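Dextranase (PDB 6NZS) catalyses the endohydrolysis of alpha-1,6-glucosidic linkages in dextran, as a member of glycoside hydrolase family 49. Local coordinates at residues A[210-215]-A[220-225]; A[327-332]-A[340-345]. One frame throughout, in Å; residues are numbered along the deposited sequence.

Contact 1: A[210-215]-A[220-225]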
loop_
_atom_site.group_PDB
_atom_site.type_symbol
_atom_site.label_atom_id
_atom_site.label_comp_id
_atom_site.label_asym_id
_atom_site.label_seq_id
_atom_site.Cartn_x
_atom_site.Cartn_y
_atom_site.Cartn_z
ATOM N N SER A 210 -21.743 11.219 21.979
ATOM C CA SER A 210 -22.692 11.853 21.078
ATOM C C SER A 210 -22.274 11.586 19.636
ATOM O O SER A 210 -21.081 11.566 19.317
ATOM C CB SER A 210 -22.770 13.357 21.341
ATOM O OG SER A 210 -21.506 13.973 21.223
ATOM N N ILE A 211 -23.260 11.380 18.764
ATOM C CA ILE A 211 -23.012 10.969 17.384
ATOM C C ILE A 211 -23.708 11.918 16.415
ATOM O O ILE A 211 -24.906 12.197 16.554
ATOM C CB ILE A 211 -23.488 9.528 17.118
ATOM C CG1 ILE A 211 -22.783 8.540 18.042
ATOM C CG2 ILE A 211 -23.234 9.159 15.662
ATOM C CD1 ILE A 211 -23.305 7.126 17.923
ATOM N N HIS A 212 -22.963 12.388 15.419
ATOM C CA HIS A 212 -23.515 13.061 14.255
ATOM C C HIS A 212 -23.555 12.067 13.097
ATOM O O HIS A 212 -22.537 11.438 12.782
ATOM C CB HIS A 212 -22.638 14.254 13.874
ATOM C CG HIS A 212 -23.018 14.890 12.573
ATOM N ND1 HIS A 212 -24.181 15.612 12.411
ATOM C CD2 HIS A 212 -22.397 14.901 11.369
ATOM C CE1 HIS A 212 -24.262 16.040 11.163
ATOM N NE2 HIS A 212 -23.188 15.627 10.512
ATOM N N TYR A 213 -24.724 11.926 12.470
ATOM C CA TYR A 213 -24.906 11.044 11.317
ATOM C C TYR A 213 -25.100 11.900 10.077
ATOM O O TYR A 213 -26.201 12.432 9.862
ATOM C CB TYR A 213 -26.137 10.158 11.511
ATOM C CG TYR A 213 -26.133 9.247 12.711
ATOM C CD1 TYR A 213 -26.685 9.660 13.918
ATOM C CD2 TYR A 213 -25.618 7.960 12.626
ATOM C CE1 TYR A 213 -26.705 8.821 15.012
ATOM C CE2 TYR A 213 -25.630 7.120 13.711
ATOM C CZ TYR A 213 -26.177 7.554 14.900
ATOM O OH TYR A 213 -26.192 6.716 15.986
ATOM N N PRO A 214 -24.097 12.056 9.221
ATOM C CA PRO A 214 -24.307 12.835 7.994
ATOM C C PRO A 214 -25.361 12.192 7.105
ATOM O O PRO A 214 -25.485 10.967 7.037
ATOM C CB PRO A 214 -22.928 12.823 7.327
ATOM C CG PRO A 214 -21.970 12.594 8.444
ATOM C CD PRO A 214 -22.686 11.681 9.405
ATOM N N ALA A 215 -26.139 13.033 6.430
ATOM C CA ALA A 215 -27.045 12.544 5.405
ATOM C C ALA A 215 -26.271 12.303 4.118
ATOM O O ALA A 215 -25.244 12.933 3.864
ATOM C CB ALA A 215 -28.147 13.574 5.139
ATOM N N THR A 220 -20.141 19.083 3.531
ATOM C CA THR A 220 -19.148 20.140 3.626
ATOM C C THR A 220 -19.273 20.907 4.933
ATOM O O THR A 220 -18.680 21.984 5.070
ATOM C CB THR A 220 -19.263 21.088 2.429
ATOM O OG1 THR A 220 -20.625 21.508 2.298
ATOM C CG2 THR A 220 -18.829 20.372 1.141
ATOM N N ASN A 221 -20.018 20.368 5.896
ATOM C CA ASN A 221 -20.317 21.044 7.152
ATOM C C ASN A 221 -19.649 20.382 8.350
ATOM O O ASN A 221 -19.984 20.707 9.497
ATOM C CB ASN A 221 -21.833 21.090 7.358
ATOM C CG ASN A 221 -22.457 19.702 7.442
ATOM O OD1 ASN A 221 -21.845 18.703 7.052
ATOM N ND2 ASN A 221 -23.686 19.639 7.944
ATOM N N LEU A 222 -18.702 19.471 8.121
ATOM C CA LEU A 222 -18.161 18.684 9.219
ATOM C C LEU A 222 -17.246 19.482 10.139
ATOM O O LEU A 222 -16.994 19.044 11.265
ATOM C CB LEU A 222 -17.435 17.447 8.680
ATOM C CG LEU A 222 -18.324 16.469 7.906
ATOM C CD1 LEU A 222 -17.500 15.261 7.458
ATOM C CD2 LEU A 222 -19.516 16.023 8.731
ATOM N N ASN A 223 -16.728 20.631 9.690
ATOM C CA ASN A 223 -15.840 21.410 10.547
ATOM C C ASN A 223 -16.558 21.960 11.772
ATOM O O ASN A 223 -15.902 22.246 12.779
ATOM C CB ASN A 223 -15.214 22.581 9.779
ATOM C CG ASN A 223 -14.277 22.135 8.665
ATOM O OD1 ASN A 223 -14.229 20.960 8.292
ATOM N ND2 ASN A 223 -13.528 23.085 8.122
ATOM N N ALA A 224 -17.881 22.110 11.711
ATOM C CA ALA A 224 -18.644 22.727 12.788
ATOM C C ALA A 224 -19.533 21.740 13.537
ATOM O O ALA A 224 -20.444 22.168 14.255
ATOM C CB ALA A 224 -19.468 23.906 12.269
ATOM N N VAL A 225 -19.306 20.433 13.383
ATOM C CA VAL A 225 -20.055 19.471 14.186
ATOM C C VAL A 225 -19.642 19.594 15.648
ATOM O O VAL A 225 -18.471 19.838 15.971
ATOM C CB VAL A 225 -19.890 18.031 13.664
ATOM C CG1 VAL A 225 -20.388 17.912 12.230
ATOM C CG2 VAL A 225 -18.454 17.566 13.787
HETATM O O HOH W 1 -22.977 16.171 7.731
#

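Contact 2: A[327-332]-A[340-345]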
loop_
_atom_site.group_PDB
_atom_site.type_symbol
_atom_site.label_atom_id
_atom_site.label_comp_id
_atom_site.label_asym_id
_atom_site.label_seq_id
_atom_site.Cartn_x
_atom_site.Cartn_y
_atom_site.Cartn_z
ATOM N N LEU A 327 -4.090 6.001 18.547
ATOM C CA LEU A 327 -5.016 5.980 17.422
ATOM C C LEU A 327 -5.272 4.530 17.050
ATOM O O LEU A 327 -4.318 3.776 16.850
ATOM C CB LEU A 327 -4.418 6.689 16.204
ATOM C CG LEU A 327 -5.098 6.394 14.860
ATOM C CD1 LEU A 327 -6.489 7.014 14.831
ATOM C CD2 LEU A 327 -4.263 6.920 13.705
ATOM N N ASP A 328 -6.545 4.136 16.989
ATOM C CA ASP A 328 -6.947 2.886 16.349
ATOM C C ASP A 328 -7.375 3.236 14.933
ATOM O O ASP A 328 -8.285 4.048 14.742
ATOM C CB ASP A 328 -8.125 2.234 17.075
ATOM C CG ASP A 328 -7.755 1.682 18.436
ATOM O OD1 ASP A 328 -6.564 1.742 18.807
ATOM O OD2 ASP A 328 -8.676 1.199 19.141
ATOM N N LEU A 329 -6.721 2.628 13.949
ATOM C CA LEU A 329 -7.034 2.843 12.540
ATOM C C LEU A 329 -7.371 1.459 12.004
ATOM O O LEU A 329 -6.486 0.608 11.900
ATOM C CB LEU A 329 -5.827 3.444 11.820
ATOM C CG LEU A 329 -5.916 3.560 10.293
ATOM C CD1 LEU A 329 -7.092 4.431 9.870
ATOM C CD2 LEU A 329 -4.606 4.121 9.732
ATOM N N GLN A 330 -8.642 1.221 11.699
ATOM C CA GLN A 330 -9.097 -0.134 11.409
ATOM C C GLN A 330 -10.091 -0.116 10.264
ATOM O O GLN A 330 -10.886 0.820 10.126
ATOM C CB GLN A 330 -9.770 -0.751 12.655
ATOM C CG GLN A 330 -10.273 -2.203 12.510
ATOM C CD GLN A 330 -11.660 -2.289 11.900
ATOM O OE1 GLN A 330 -12.397 -1.295 11.852
ATOM N NE2 GLN A 330 -12.022 -3.478 11.420
ATOM N N GLY A 331 -10.047 -1.174 9.445
ATOM C CA GLY A 331 -11.155 -1.500 8.568
ATOM C C GLY A 331 -11.193 -0.770 7.241
ATOM O O GLY A 331 -11.490 -1.374 6.206
ATOM N N VAL A 332 -10.886 0.528 7.266
ATOM C CA VAL A 332 -11.186 1.400 6.134
ATOM C C VAL A 332 -10.339 1.056 4.915
ATOM O O VAL A 332 -9.197 0.576 5.018
ATOM C CB VAL A 332 -11.031 2.887 6.511
ATOM C CG1 VAL A 332 -11.998 3.261 7.631
ATOM C CG2 VAL A 332 -9.610 3.188 6.926
ATOM N N HIS A 340 0.143 12.021 -0.276
ATOM C CA HIS A 340 0.454 11.028 0.751
ATOM C C HIS A 340 -0.815 10.577 1.466
ATOM O O HIS A 340 -1.740 11.363 1.695
ATOM C CB HIS A 340 1.398 11.593 1.818
ATOM C CG HIS A 340 2.712 12.075 1.295
ATOM N ND1 HIS A 340 3.619 12.741 2.094
ATOM C CD2 HIS A 340 3.281 11.993 0.071
ATOM C CE1 HIS A 340 4.685 13.054 1.379
ATOM N NE2 HIS A 340 4.503 12.615 0.147
ATOM N N SER A 341 -0.826 9.299 1.867
ATOM C CA SER A 341 -2.000 8.732 2.528
ATOM C C SER A 341 -2.158 9.225 3.963
ATOM O O SER A 341 -3.282 9.467 4.412
ATOM C CB SER A 341 -1.937 7.198 2.505
ATOM O OG SER A 341 -0.803 6.695 3.220
ATOM N N PHE A 342 -1.059 9.372 4.699
ATOM C CA PHE A 342 -1.184 9.422 6.151
ATOM C C PHE A 342 0.012 10.158 6.732
ATOM O O PHE A 342 1.151 9.877 6.355
ATOM C CB PHE A 342 -1.224 7.979 6.693
ATOM C CG PHE A 342 -1.369 7.902 8.181
ATOM C CD1 PHE A 342 -0.252 7.941 9.001
ATOM C CD2 PHE A 342 -2.623 7.812 8.758
ATOM C CE1 PHE A 342 -0.383 7.899 10.375
ATOM C CE2 PHE A 342 -2.756 7.767 10.142
ATOM C CZ PHE A 342 -1.641 7.805 10.938
ATOM N N VAL A 343 -0.239 11.069 7.679
ATOM C CA VAL A 343 0.843 11.760 8.373
ATOM C C VAL A 343 0.379 12.199 9.754
ATOM O O VAL A 343 -0.808 12.442 9.991
ATOM C CB VAL A 343 1.405 12.963 7.576
ATOM C CG1 VAL A 343 0.471 14.167 7.676
ATOM C CG2 VAL A 343 2.810 13.334 8.058
ATOM N N VAL A 344 1.335 12.265 10.673
ATOM C CA VAL A 344 1.138 12.826 11.999
ATOM C C VAL A 344 2.219 13.874 12.190
ATOM O O VAL A 344 3.395 13.609 11.919
ATOM C CB VAL A 344 1.261 11.748 13.093
ATOM C CG1 VAL A 344 1.119 12.379 14.479
ATOM C CG2 VAL A 344 0.235 10.646 12.880
ATOM N N TYR A 345 1.827 15.064 12.629
ATOM C CA TYR A 345 2.776 16.103 12.989
ATOM C C TYR A 345 2.639 16.397 14.473
ATOM O O TYR A 345 1.565 16.230 15.054
ATOM C CB TYR A 345 2.519 17.382 12.206
ATOM C CG TYR A 345 2.869 17.278 10.743
ATOM C CD1 TYR A 345 4.158 16.951 10.339
ATOM C CD2 TYR A 345 1.916 17.507 9.767
ATOM C CE1 TYR A 345 4.479 16.854 8.995
ATOM C CE2 TYR A 345 2.227 17.415 8.425
ATOM C CZ TYR A 345 3.508 17.089 8.048
ATOM O OH TYR A 345 3.819 17.002 6.710
#

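Contact 1: A[210-215]-A[220-225]
His-212 faces Val-225 with their CA atoms 7.3 Å apart, and two residues further along on one side and three back on the other, Pro-214 lies near Leu-222. The segment 210-215 carries the short strand 211-212. The segment 220-225 is a turn with a 3-10 segment at 222-223. The imidazole of His-212 is the centre of the contact. Its CG lies anti to the backbone N (chi1 172°), which carries the ring across to the turn. There CG1 of Val-225 sits over one ring face, 4.0 Å from the centroid and 21° off the ring normal. This is a CH-pi contact. It is displaced toward the ring rim, and the closest pair is Val-225 CG1 to His-212 CD2 at 3.7 Å. Leu-222 CD2 approaches the ring obliquely, 4.1 Å from His-212 CD2. Leu-222 CD2 also packs on Pro-214 CG at 4.2 Å. In the ring plane, a water bridges the polar edge to the turn. It lies 2.8 Å from His-212 NE2 and donates a hydrogen bond to Asn-221 OD1 at 2.9 Å. Backbone hydrogen bonds of His-212 with Ile-229 and Tyr-231 join strand 211-212 to the parallel strand 229-232. With an alanine in place of His-212, the water on Asn-221 would probably lose its ring partner and Val-225 CG1 the face it packs on. The imidazole thus does two jobs at once: one face packs against an aliphatic methyl, while NE2 at the edge joins strand to turn through water.

Contact 2: A[327-332]-A[340-345]
Phe-342 reaches across the inside of the beta-helix to Leu-327 and Leu-329, two residues on the same side of strand 325-335. The backbones stand well apart: the CA atoms of Leu-329 and Phe-342 are 10.9 Å from each other. Side chains fill the distance between them. From CA, the CB of Phe-342 points toward the opposing strand. CG then lies anti to the backbone N (chi1 -179°), an orientation that carries the ring across the interior to the leucines. Going outward along the ring, CD2 comes to 4.3 Å from CD2 of Leu-329. The next atom, CE2, is shared by both leucines. It lies 4.1 Å from Leu-329 CD2 and 4.0 Å from Leu-327 CD2. At the far end, CZ meets Leu-327 CD2 at 3.9 Å. The two leucines use the same methyl branch but meet the ring differently. Leu-327 comes from the opposite direction, and its CD2 abuts the ring edge in the ring plane. Leu-329 slides past the ring, and its CD2 approaches it obliquely. In Leu-327 the CD2 methyl is the extended end of the chain, since CD1 is turned back beside CA (chi2 69°). Neighbouring coils continue the apolar filling: Phe-342 also touches Met-353, Leu-327 touches Phe-318, and Leu-329 touches Leu-316. The two strands belong to different faces of the solenoid, and the short connection between them turns the corner. Packing of inward aliphatic and aromatic groups between faces is characteristic of a parallel beta-helix core. With only carbon atoms meeting across it, the contact rests on van der Waals and hydrophobic packing, with no directional bond between the two segments.

In the fold
Contact 1 comes first along the chain and closes before contact 2 opens. Their centres are about 20 Å apart and their nearest atoms about 13 Å, so they do not touch. Both belong to the parallel beta-helix. Strands 211-212 and 325-335 are linked through the intervening parallel strands 229-232, 253-256 and 275-279. Contact 1 lies near the start of this ladder, its centre about 29 Å from the centre of the chain. Contact 2 lies deeper, its centre about 12 Å from the centre of the chain, and also reaches the four-stranded parallel sheet that ends at 342-346. Contact 1 thus packs a turn onto the strand that starts the ladder, whereas contact 2 fills the core between two faces of the solenoid.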